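Local coordinates for protein kallistatin (Homo sapiens, PDB 6F4V) that inhibits tissue kallikrein as a serpin, forming an equimolar, heat- and SDS-stable complex with the enzyme after cleavage at its own reactive site, at residues A10-R15 against P288-T293; L19-T24 against K239-E244; L43-C48 against N111-V116; Q54-E57 against N62-E65. All coordinates share one frame; numbering follows the deposited sequence.

The four contacts lie in the helical part of the serpin fold. Contacts 1 and 2 both use helix 6-23 and lie about 15 Å apart between centres; R289 NE and E23 OE2 tie them together with a salt bridge of 2.8 Å, and L290 packs on L19. Contacts 1 and 4 are about 12 Å apart between centres and meet where the F292 ring touches the backbone oxygen of I55. Contact 4 in turn adjoins contact 3, about 16 Å away between centres, through S44 and A47 against L56 and I55. Contacts 2 and 3 are farthest apart, with centres about 34 Å apart, on opposite sides of the chain's centre.

Contact 1: residues A10-R15 against P288-T293; sequences ADFAFR and PRLGFT
R15, on helix 6-23, reaches across to the loop 288-293 with one guanidinium nitrogen: NH1 sits 3.2 Å from L290 O, a weak hydrogen bond with an N-H...O angle of only 126°, made at the edge of the guanidinium and close to its plane. The arginine chain bends at chi3 (-70°), which turns the head back along its own helix. There NE (2.9 Å) and NH2 (3.0 Å) both grip D11 OD2 side-on, approaching that oxygen from one face of the carboxylate. With G58 O also taking a bond from NH2, the head is fixed from several directions, and the bond to L290 is a minor part of its hold.

The leucine faces the helix as well; its CD2 rests 3.8 Å from the backbone oxygen of R15. Beside the arginine, the side chains of F12 and F292 run at about a right angle to each other and meet obliquely, their CE1 atoms 4.0 Å apart. F12 gets there because its CG is anti to the backbone N (chi1 180°), which carries the ring out toward the loop. L287 touches both rings, and I36 of helix 33-44 packs on F12. This is the serpin arrangement in which the N-terminal helix packs against a long connection from the C-terminal part of the sequence, here between helix 283-286 and strand 312-324.

Contact 2: residues L19-T24 against K239-E244; sequences LIASET and KMREIE. With EDO (1,2-ethanediol), chain G.
Two helices of the serpin fold meet here roughly antiparallel: the C-terminal end of helix 6-23 and the short helix 240-244. The axes of 19-23 and 240-244 pass 11.3 Å apart at 148°. At that separation small and long side chains share the gap. A21 turns its methyl toward the other helix, and the extended E244 chain carries its carboxylate across to it, OE2 lying 3.5 Å from A21 CB. R241 does the opposite, folding at chi2 (-56°) and chi3 (-67°) so that its guanidinium returns to E244 one turn on; NH1 bonds OE1 at 3.1 Å from above the carboxylate plane, while NH2 pairs with E245. The edge of that guanidinium lies by A21 CB, and S22 CB is also close to it.

The glutamate's other oxygen, OE2, bonds directly to the OH of Y17, one turn before A21 on the same helix, and forms a salt bridge with a basic side chain of another protein chain. Since several donors surround this carboxylate, it is probably ionised. Between 19-24 and 239-244 themselves no direct hydrogen bond forms; a water joins them, donating to A21 O and to E244 OE1, each at 2.7 Å.

Contact 3: residues L43-C48 against N111-V116; sequences LSLGAC and NDTMAV
L45 carries this contact, with D112 and T113 of helix 107-117 as its partners. The leucine stands in a type I turn running from S44 to A47, following on from helix 33-44, and it points its side chain at the second helix, where its two methyls part. CD1 reaches between the neighbouring residues, 3.9 Å from D112 CB and 3.9 Å from T113 CG2, while CD2 lies alongside the aspartate, 4.0 Å from the same CB. The leucine fork thus straddles the aliphatic root of D112, and both partners lie at a slant to it.

D112 serves two purposes. Its CB gives the leucine an apolar surface, while its carboxylate extends beside the leucine. There a water donates to D112 OD2 at 3.0 Å and to L45 O at 2.8 Å, so the residue pair that packs carbon to carbon is also bridged through solvent. K108 forms a long, weak ion pair with OD2. T113 presents its methyl to the leucine because OG1 (chi1 63°) is turned back to its own helix, where L110 O is its hydrogen-bond partner; the hydroxyl is thereby satisfied apart from the apolar patch.

H72 of helix 68-83 touches both L45 and V116, extending the contact toward that helix. S44 and A47 meet helix 49-58, and L43 packs on F337 and I339 of strand 328-340.

Contact 4: residues Q54-E57 against N62-E65; sequences QILE and NLTE
The loop between helix 49-58 and helix 68-83 folds back on the first helix here, with L63 lying over L56 and E57. L63 is the main contributor from the loop. Its CG stands anti to the carbonyl carbon (chi1 -57°), and with chi2 at 177° the two methyls go to different neighbours: CD2 comes to 4.3 Å from L56 CB, and CD1 lies 4.0 Å from E57 OE2 and 4.1 Å from E57 CG. The glutamate is extended beyond CG and slants across the leucine, so both its chain and one carboxylate oxygen border that methyl.

The loop itself is shaped by an Asx turn at N62, whose OD1 accepts from T64 N at 2.9 Å, the donor tilted 19° from the carbonyl plane of the side chain. A weak second bond reaches OD1 from E65 N, which also bonds N62 O. N62 is a known N-glycosylation site, although no sugar is present on it in this model; its side chain starts away from helix 49-58.

A water completes the link between loop and helix: it donates to E57 OE2 at 2.8 Å and accepts from L63 N at 2.9 Å. Deeper in, L56 also packs on S44 and on E68 and V71 of helix 68-83.

Contact 1: residues A10-R15 against P288-T293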
loop_
_atom_site.group_PDB
_atom_site.type_symbol
_atom_site.label_atom_id
_atom_site.label_comp_id
_atom_site.label_asym_id
_atom_site.label_seq_id
_atom_site.Cartn_x
_atom_site.Cartn_y
_atom_site.Cartn_z
ATOM N N ALA A 10 -5.172 -4.305 8.331
ATOM C CA ALA A 10 -6.186 -3.309 7.974
ATOM C C ALA A 10 -6.157 -2.122 8.943
ATOM O O ALA A 10 -6.296 -0.982 8.521
ATOM C CB ALA A 10 -7.565 -3.931 7.927
ATOM N N ASP A 11 -5.979 -2.403 10.231
ATOM C CA ASP A 11 -5.854 -1.356 11.253
ATOM C C ASP A 11 -4.709 -0.451 10.912
ATOM O O ASP A 11 -4.855 0.755 10.964
ATOM C CB ASP A 11 -5.670 -1.993 12.652
ATOM C CG ASP A 11 -5.293 -0.981 13.750
ATOM O OD1 ASP A 11 -6.195 -0.235 14.141
ATOM O OD2 ASP A 11 -4.103 -0.931 14.206
ATOM N N PHE A 12 -3.541 -1.027 10.611
ATOM C CA PHE A 12 -2.397 -0.217 10.223
ATOM C C PHE A 12 -2.687 0.627 8.986
ATOM O O PHE A 12 -2.366 1.831 8.958
ATOM C CB PHE A 12 -1.166 -1.071 9.982
ATOM C CG PHE A 12 0.019 -0.283 9.578
ATOM C CD1 PHE A 12 0.691 0.495 10.515
ATOM C CD2 PHE A 12 0.432 -0.241 8.269
ATOM C CE1 PHE A 12 1.773 1.279 10.156
ATOM C CE2 PHE A 12 1.526 0.543 7.903
ATOM C CZ PHE A 12 2.213 1.291 8.864
ATOM N N ALA A 13 -3.278 -0.019 7.963
ATOM C CA ALA A 13 -3.629 0.691 6.709
ATOM C C ALA A 13 -4.386 1.975 6.944
ATOM O O ALA A 13 -3.992 3.058 6.458
ATOM C CB ALA A 13 -4.426 -0.195 5.793
ATOM N N PHE A 14 -5.445 1.870 7.736
ATOM C CA PHE A 14 -6.300 3.020 7.990
ATOM C C PHE A 14 -5.719 4.039 8.986
ATOM O O PHE A 14 -5.992 5.229 8.862
ATOM C CB PHE A 14 -7.726 2.581 8.309
ATOM C CG PHE A 14 -8.424 1.985 7.100
ATOM C CD1 PHE A 14 -8.832 2.802 6.049
ATOM C CD2 PHE A 14 -8.610 0.612 6.976
ATOM C CE1 PHE A 14 -9.430 2.268 4.905
ATOM C CE2 PHE A 14 -9.197 0.072 5.819
ATOM C CZ PHE A 14 -9.623 0.901 4.800
ATOM N N ARG A 15 -4.881 3.583 9.911
ATOM C CA ARG A 15 -4.133 4.500 10.788
ATOM C C ARG A 15 -3.147 5.336 9.979
ATOM O O ARG A 15 -3.037 6.564 10.197
ATOM C CB ARG A 15 -3.413 3.752 11.917
ATOM C CG ARG A 15 -4.314 3.415 13.116
ATOM C CD ARG A 15 -3.508 2.985 14.331
ATOM N NE ARG A 15 -2.914 1.691 14.108
ATOM C CZ ARG A 15 -1.615 1.388 14.074
ATOM N NH1 ARG A 15 -0.650 2.269 14.326
ATOM N NH2 ARG A 15 -1.286 0.128 13.815
ATOM N N PRO A 288 7.242 7.388 13.591
ATOM C CA PRO A 288 7.270 7.640 15.030
ATOM C C PRO A 288 5.918 8.089 15.610
ATOM O O PRO A 288 5.675 7.891 16.807
ATOM C CB PRO A 288 8.319 8.759 15.166
ATOM C CG PRO A 288 9.244 8.494 14.040
ATOM C CD PRO A 288 8.333 8.096 12.903
ATOM N N ARG A 289 5.053 8.685 14.786
ATOM C CA ARG A 289 3.717 9.056 15.217
ATOM C C ARG A 289 2.665 7.962 15.091
ATOM O O ARG A 289 1.515 8.213 15.433
ATOM C CB ARG A 289 3.278 10.330 14.513
ATOM C CG ARG A 289 4.139 11.504 14.919
ATOM C CD ARG A 289 3.691 12.824 14.314
ATOM N NE ARG A 289 3.647 12.850 12.856
ATOM C CZ ARG A 289 4.708 12.819 12.044
ATOM N NH1 ARG A 289 5.949 12.707 12.515
ATOM N NH2 ARG A 289 4.531 12.854 10.732
ATOM N N LEU A 290 3.052 6.759 14.651
ATOM C CA LEU A 290 2.156 5.606 14.574
ATOM C C LEU A 290 2.630 4.436 15.420
ATOM O O LEU A 290 2.278 3.300 15.137
ATOM C CB LEU A 290 2.021 5.157 13.114
ATOM C CG LEU A 290 1.353 6.138 12.179
ATOM C CD1 LEU A 290 1.383 5.664 10.735
ATOM C CD2 LEU A 290 -0.083 6.397 12.621
ATOM N N GLY A 291 3.420 4.711 16.453
ATOM C CA GLY A 291 3.869 3.690 17.394
ATOM C C GLY A 291 5.315 3.231 17.264
ATOM O O GLY A 291 5.717 2.301 17.978
ATOM N N PHE A 292 6.091 3.854 16.376
ATOM C CA PHE A 292 7.437 3.364 16.086
ATOM C C PHE A 292 8.534 4.263 16.683
ATOM O O PHE A 292 9.638 4.326 16.148
ATOM C CB PHE A 292 7.636 3.204 14.578
ATOM C CG PHE A 292 6.683 2.194 13.960
ATOM C CD1 PHE A 292 5.381 2.561 13.651
ATOM C CD2 PHE A 292 7.074 0.891 13.760
ATOM C CE1 PHE A 292 4.497 1.652 13.089
ATOM C CE2 PHE A 292 6.192 -0.032 13.195
ATOM C CZ PHE A 292 4.919 0.357 12.853
ATOM N N THR A 293 8.248 4.925 17.802
ATOM C CA THR A 293 9.280 5.758 18.438
ATOM C C THR A 293 10.512 4.951 18.841
ATOM O O THR A 293 11.634 5.415 18.618
ATOM C CB THR A 293 8.734 6.506 19.656
ATOM O OG1 THR A 293 8.109 5.553 20.536
ATOM C CG2 THR A 293 7.755 7.522 19.217
#

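Contact 2: residues L19-T24 against K239-E244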
loop_
_atom_site.group_PDB
_atom_site.type_symbol
_atom_site.label_atom_id
_atom_site.label_comp_id
_atom_site.label_asym_id
_atom_site.label_seq_id
_atom_site.Cartn_x
_atom_site.Cartn_y
_atom_site.Cartn_z
ATOM N N LEU A 19 -3.371 9.528 9.326
ATOM C CA LEU A 19 -2.254 10.425 9.687
ATOM C C LEU A 19 -1.876 11.299 8.482
ATOM O O LEU A 19 -1.788 12.528 8.600
ATOM C CB LEU A 19 -1.050 9.623 10.191
ATOM C CG LEU A 19 0.235 10.427 10.555
ATOM C CD1 LEU A 19 1.179 9.621 11.412
ATOM C CD2 LEU A 19 1.043 10.837 9.351
ATOM N N ILE A 20 -1.724 10.685 7.305
ATOM C CA ILE A 20 -1.341 11.433 6.108
ATOM C C ILE A 20 -2.419 12.444 5.742
ATOM O O ILE A 20 -2.129 13.608 5.444
ATOM C CB ILE A 20 -1.125 10.521 4.854
ATOM C CG1 ILE A 20 -0.074 9.437 5.130
ATOM C CG2 ILE A 20 -0.702 11.349 3.636
ATOM C CD1 ILE A 20 1.279 9.946 5.556
ATOM N N ALA A 21 -3.654 11.993 5.745
ATOM C CA ALA A 21 -4.788 12.838 5.351
ATOM C C ALA A 21 -4.977 14.016 6.296
ATOM O O ALA A 21 -5.400 15.088 5.886
ATOM C CB ALA A 21 -6.060 12.026 5.290
ATOM N N SER A 22 -4.689 13.791 7.571
ATOM C CA SER A 22 -4.868 14.852 8.549
ATOM C C SER A 22 -3.657 15.801 8.571
ATOM O O SER A 22 -3.842 17.001 8.785
ATOM C CB SER A 22 -5.269 14.234 9.884
ATOM O OG SER A 22 -4.192 13.599 10.411
ATOM N N GLU A 23 -2.439 15.310 8.315
ATOM C CA GLU A 23 -1.236 16.161 8.315
ATOM C C GLU A 23 -1.037 16.926 7.005
ATOM O O GLU A 23 -0.533 18.055 7.036
ATOM C CB GLU A 23 0.018 15.367 8.667
ATOM C CG GLU A 23 0.002 14.909 10.127
ATOM C CD GLU A 23 1.236 14.184 10.563
ATOM O OE1 GLU A 23 2.164 13.999 9.754
ATOM O OE2 GLU A 23 1.279 13.788 11.748
ATOM N N THR A 24 -1.429 16.340 5.866
ATOM C CA THR A 24 -1.367 17.017 4.566
ATOM C C THR A 24 -2.735 16.949 3.868
ATOM O O THR A 24 -2.938 16.144 2.932
ATOM C CB THR A 24 -0.280 16.393 3.669
ATOM O OG1 THR A 24 -0.509 14.970 3.550
ATOM C CG2 THR A 24 1.100 16.616 4.249
ATOM N N LYS A 239 -17.329 17.047 1.567
ATOM C CA LYS A 239 -17.548 16.163 2.707
ATOM C C LYS A 239 -16.435 15.116 2.841
ATOM O O LYS A 239 -16.570 14.175 3.625
ATOM C CB LYS A 239 -18.929 15.503 2.606
ATOM C CG LYS A 239 -20.101 16.511 2.616
ATOM C CD LYS A 239 -20.234 17.191 3.986
ATOM C CE LYS A 239 -21.398 18.177 4.037
ATOM N NZ LYS A 239 -22.666 17.428 4.286
ATOM N N MET A 240 -15.314 15.336 2.150
ATOM C CA MET A 240 -14.199 14.399 2.193
ATOM C C MET A 240 -13.748 14.175 3.621
ATOM O O MET A 240 -13.562 13.029 4.044
ATOM C CB MET A 240 -13.005 14.894 1.345
ATOM C CG MET A 240 -11.769 14.002 1.435
ATOM S SD MET A 240 -12.044 12.286 0.931
ATOM C CE MET A 240 -12.059 12.444 -0.865
ATOM N N ARG A 241 -13.566 15.264 4.383
ATOM C CA ARG A 241 -13.106 15.095 5.767
ATOM C C ARG A 241 -14.042 14.271 6.625
ATOM O O ARG A 241 -13.566 13.478 7.455
ATOM C CB ARG A 241 -12.799 16.431 6.485
ATOM C CG ARG A 241 -11.393 16.963 6.237
ATOM C CD ARG A 241 -10.292 15.973 6.613
ATOM N NE ARG A 241 -10.188 15.685 8.048
ATOM C CZ ARG A 241 -9.496 14.672 8.582
ATOM N NH1 ARG A 241 -8.868 13.785 7.811
ATOM N NH2 ARG A 241 -9.448 14.537 9.908
ATOM N N GLU A 242 -15.346 14.439 6.433
ATOM C CA GLU A 242 -16.332 13.680 7.208
ATOM C C GLU A 242 -16.215 12.157 6.981
ATOM O O GLU A 242 -16.381 11.325 7.903
ATOM C CB GLU A 242 -17.762 14.112 6.873
ATOM C CG GLU A 242 -18.013 15.598 7.141
ATOM C CD GLU A 242 -19.462 15.934 7.477
ATOM O OE1 GLU A 242 -19.688 17.110 7.866
ATOM O OE2 GLU A 242 -20.367 15.050 7.389
ATOM N N ILE A 243 -15.906 11.784 5.749
ATOM C CA ILE A 243 -15.737 10.378 5.438
ATOM C C ILE A 243 -14.403 9.869 5.971
ATOM O O ILE A 243 -14.316 8.762 6.543
ATOM C CB ILE A 243 -15.866 10.149 3.920
ATOM C CG1 ILE A 243 -17.237 10.630 3.402
ATOM C CG2 ILE A 243 -15.639 8.701 3.600
ATOM C CD1 ILE A 243 -18.428 10.068 4.135
ATOM N N GLU A 244 -13.365 10.689 5.846
ATOM C CA GLU A 244 -12.051 10.300 6.375
ATOM C C GLU A 244 -12.094 10.027 7.885
ATOM O O GLU A 244 -11.419 9.104 8.370
ATOM C CB GLU A 244 -11.002 11.357 6.019
ATOM C CG GLU A 244 -10.659 11.380 4.534
ATOM C CD GLU A 244 -9.613 12.423 4.165
ATOM O OE1 GLU A 244 -9.549 13.468 4.827
ATOM O OE2 GLU A 244 -8.857 12.233 3.201
HETATM C C1 EDO G . 2.572 13.413 6.112
HETATM O O1 EDO G . 3.115 14.328 7.075
HETATM C C2 EDO G . 2.903 13.869 4.694
HETATM O O2 EDO G . 3.863 12.999 4.077
HETATM O O HOH W 1 -7.645 15.305 4.376
#

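Contact 3: residues L43-C48 against N111-V116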
loop_
_atom_site.group_PDB
_atom_site.type_symbol
_atom_site.label_atom_id
_atom_site.label_comp_id
_atom_site.label_asym_id
_atom_site.label_seq_id
_atom_site.Cartn_x
_atom_site.Cartn_y
_atom_site.Cartn_z
ATOM N N LEU A 43 11.734 -6.796 8.963
ATOM C CA LEU A 43 12.743 -6.107 9.766
ATOM C C LEU A 43 12.759 -6.589 11.210
ATOM O O LEU A 43 13.856 -6.752 11.792
ATOM C CB LEU A 43 12.502 -4.592 9.742
ATOM C CG LEU A 43 13.438 -3.735 10.595
ATOM C CD1 LEU A 43 14.852 -3.768 10.067
ATOM C CD2 LEU A 43 12.920 -2.320 10.623
ATOM N N SER A 44 11.565 -6.813 11.779
ATOM C CA SER A 44 11.435 -7.217 13.158
ATOM C C SER A 44 12.100 -8.538 13.443
ATOM O O SER A 44 12.408 -8.793 14.592
ATOM C CB SER A 44 9.979 -7.266 13.648
ATOM O OG SER A 44 9.296 -8.438 13.229
ATOM N N LEU A 45 12.271 -9.399 12.449
ATOM C CA LEU A 45 13.055 -10.649 12.658
ATOM C C LEU A 45 14.471 -10.387 13.152
ATOM O O LEU A 45 15.034 -11.249 13.815
ATOM C CB LEU A 45 13.170 -11.460 11.363
ATOM C CG LEU A 45 11.874 -12.066 10.840
ATOM C CD1 LEU A 45 12.058 -12.450 9.388
ATOM C CD2 LEU A 45 11.445 -13.248 11.688
ATOM N N GLY A 46 15.020 -9.226 12.789
ATOM C CA GLY A 46 16.315 -8.749 13.254
ATOM C C GLY A 46 16.346 -7.916 14.536
ATOM O O GLY A 46 17.428 -7.542 14.998
ATOM N N ALA A 47 15.178 -7.597 15.084
ATOM C CA ALA A 47 15.063 -6.841 16.309
ATOM C C ALA A 47 14.945 -7.824 17.459
ATOM O O ALA A 47 14.511 -8.968 17.275
ATOM C CB ALA A 47 13.839 -5.930 16.266
ATOM N N CYS A 48 15.339 -7.372 18.639
ATOM C CA CYS A 48 15.282 -8.193 19.842
ATOM C C CYS A 48 14.485 -7.490 20.925
ATOM O O CYS A 48 14.320 -6.254 20.929
ATOM C CB CYS A 48 16.686 -8.505 20.348
ATOM S SG CYS A 48 17.698 -9.412 19.161
ATOM N N ASN A 111 18.395 -16.588 7.368
ATOM C CA ASN A 111 17.573 -17.784 7.148
ATOM C C ASN A 111 16.055 -17.487 7.308
ATOM O O ASN A 111 15.255 -17.879 6.460
ATOM C CB ASN A 111 18.002 -18.896 8.112
ATOM C CG ASN A 111 17.294 -20.216 7.840
ATOM O OD1 ASN A 111 17.110 -20.592 6.681
ATOM N ND2 ASN A 111 16.910 -20.938 8.906
ATOM N N ASP A 112 15.694 -16.808 8.395
ATOM C CA ASP A 112 14.293 -16.425 8.677
ATOM C C ASP A 112 13.718 -15.528 7.568
ATOM O O ASP A 112 12.590 -15.756 7.110
ATOM C CB ASP A 112 14.154 -15.696 10.031
ATOM C CG ASP A 112 14.369 -16.603 11.263
ATOM O OD1 ASP A 112 14.457 -17.828 11.149
ATOM O OD2 ASP A 112 14.449 -16.038 12.379
ATOM N N THR A 113 14.480 -14.525 7.108
ATOM C CA THR A 113 13.966 -13.646 6.047
ATOM C C THR A 113 13.744 -14.390 4.725
ATOM O O THR A 113 12.784 -14.115 3.988
ATOM C CB THR A 113 14.842 -12.408 5.766
ATOM O OG1 THR A 113 16.139 -12.811 5.293
ATOM C CG2 THR A 113 14.965 -11.541 7.011
ATOM N N MET A 114 14.637 -15.323 4.419
ATOM C CA MET A 114 14.470 -16.148 3.228
ATOM C C MET A 114 13.293 -17.123 3.386
ATOM O O MET A 114 12.489 -17.251 2.490
ATOM C CB MET A 114 15.766 -16.904 2.924
ATOM C CG MET A 114 16.823 -16.011 2.304
ATOM S SD MET A 114 18.385 -16.871 1.964
ATOM C CE MET A 114 19.157 -16.762 3.553
ATOM N N ALA A 115 13.200 -17.798 4.526
ATOM C CA ALA A 115 12.125 -18.777 4.763
ATOM C C ALA A 115 10.728 -18.118 4.749
ATOM O O ALA A 115 9.813 -18.612 4.097
ATOM C CB ALA A 115 12.370 -19.508 6.077
ATOM N N VAL A 116 10.577 -16.975 5.426
ATOM C CA VAL A 116 9.246 -16.371 5.591
ATOM C C VAL A 116 8.901 -15.387 4.486
ATOM O O VAL A 116 7.773 -15.385 3.986
ATOM C CB VAL A 116 9.119 -15.697 6.982
ATOM C CG1 VAL A 116 7.790 -14.980 7.156
ATOM C CG2 VAL A 116 9.247 -16.745 8.060
HETATM O O HOH W 2 16.165 -13.684 13.139
#

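Contact 4: residues Q54-E57 against N62-E65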
loop_
_atom_site.group_PDB
_atom_site.type_symbol
_atom_site.label_atom_id
_atom_site.label_comp_id
_atom_site.label_asym_id
_atom_site.label_seq_id
_atom_site.Cartn_x
_atom_site.Cartn_y
_atom_site.Cartn_z
ATOM N N GLN A 54 7.559 -3.988 20.009
ATOM C CA GLN A 54 7.097 -2.649 19.663
ATOM C C GLN A 54 6.884 -2.455 18.151
ATOM O O GLN A 54 5.978 -1.761 17.782
ATOM C CB GLN A 54 8.041 -1.590 20.217
ATOM C CG GLN A 54 7.938 -1.552 21.749
ATOM C CD GLN A 54 8.269 -0.233 22.365
ATOM O OE1 GLN A 54 7.781 0.819 21.923
ATOM N NE2 GLN A 54 9.024 -0.280 23.478
ATOM N N ILE A 55 7.692 -3.084 17.308
ATOM C CA ILE A 55 7.447 -2.942 15.853
ATOM C C ILE A 55 6.125 -3.635 15.526
ATOM O O ILE A 55 5.267 -3.060 14.830
ATOM C CB ILE A 55 8.577 -3.545 15.004
ATOM C CG1 ILE A 55 9.856 -2.718 15.104
ATOM C CG2 ILE A 55 8.157 -3.666 13.536
ATOM C CD1 ILE A 55 11.075 -3.530 14.642
ATOM N N LEU A 56 5.948 -4.851 16.058
ATOM C CA LEU A 56 4.731 -5.621 15.776
ATOM C C LEU A 56 3.506 -4.942 16.338
ATOM O O LEU A 56 2.483 -4.915 15.673
ATOM C CB LEU A 56 4.832 -7.051 16.278
ATOM C CG LEU A 56 5.927 -7.863 15.576
ATOM C CD1 LEU A 56 5.944 -9.282 16.113
ATOM C CD2 LEU A 56 5.756 -7.861 14.078
ATOM N N GLU A 57 3.626 -4.312 17.517
ATOM C CA GLU A 57 2.496 -3.551 18.081
ATOM C C GLU A 57 2.153 -2.313 17.269
ATOM O O GLU A 57 0.992 -2.038 17.073
ATOM C CB GLU A 57 2.731 -3.178 19.560
ATOM C CG GLU A 57 2.565 -4.420 20.403
ATOM C CD GLU A 57 3.082 -4.305 21.828
ATOM O OE1 GLU A 57 3.854 -3.368 22.129
ATOM O OE2 GLU A 57 2.721 -5.213 22.606
ATOM N N ASN A 62 -1.800 -7.724 18.130
ATOM C CA ASN A 62 -2.088 -7.896 19.551
ATOM C C ASN A 62 -1.340 -9.139 19.964
ATOM O O ASN A 62 -1.737 -10.269 19.637
ATOM C CB ASN A 62 -3.596 -8.019 19.800
ATOM C CG ASN A 62 -3.931 -8.169 21.274
ATOM O OD1 ASN A 62 -3.090 -8.593 22.076
ATOM N ND2 ASN A 62 -5.178 -7.849 21.631
ATOM N N LEU A 63 -0.244 -8.928 20.676
ATOM C CA LEU A 63 0.640 -10.012 21.053
ATOM C C LEU A 63 0.151 -10.795 22.284
ATOM O O LEU A 63 0.829 -11.694 22.709
ATOM C CB LEU A 63 2.064 -9.494 21.251
ATOM C CG LEU A 63 2.648 -8.774 20.025
ATOM C CD1 LEU A 63 4.032 -8.237 20.329
ATOM C CD2 LEU A 63 2.665 -9.701 18.815
ATOM N N THR A 64 -1.012 -10.446 22.828
ATOM C CA THR A 64 -1.733 -11.314 23.776
ATOM C C THR A 64 -2.550 -12.367 23.045
ATOM O O THR A 64 -2.796 -13.433 23.582
ATOM C CB THR A 64 -2.641 -10.466 24.703
ATOM O OG1 THR A 64 -1.807 -9.620 25.511
ATOM C CG2 THR A 64 -3.452 -11.336 25.627
ATOM N N GLU A 65 -2.988 -12.051 21.826
ATOM C CA GLU A 65 -3.800 -12.945 21.005
ATOM C C GLU A 65 -2.975 -13.719 19.985
ATOM O O GLU A 65 -3.289 -14.871 19.706
ATOM C CB GLU A 65 -4.890 -12.163 20.293
ATOM C CG GLU A 65 -5.878 -11.575 21.286
ATOM C CD GLU A 65 -6.987 -10.769 20.650
ATOM O OE1 GLU A 65 -6.940 -10.503 19.419
ATOM O OE2 GLU A 65 -7.915 -10.389 21.408
HETATM O O HOH W 3 0.279 -6.478 22.162
#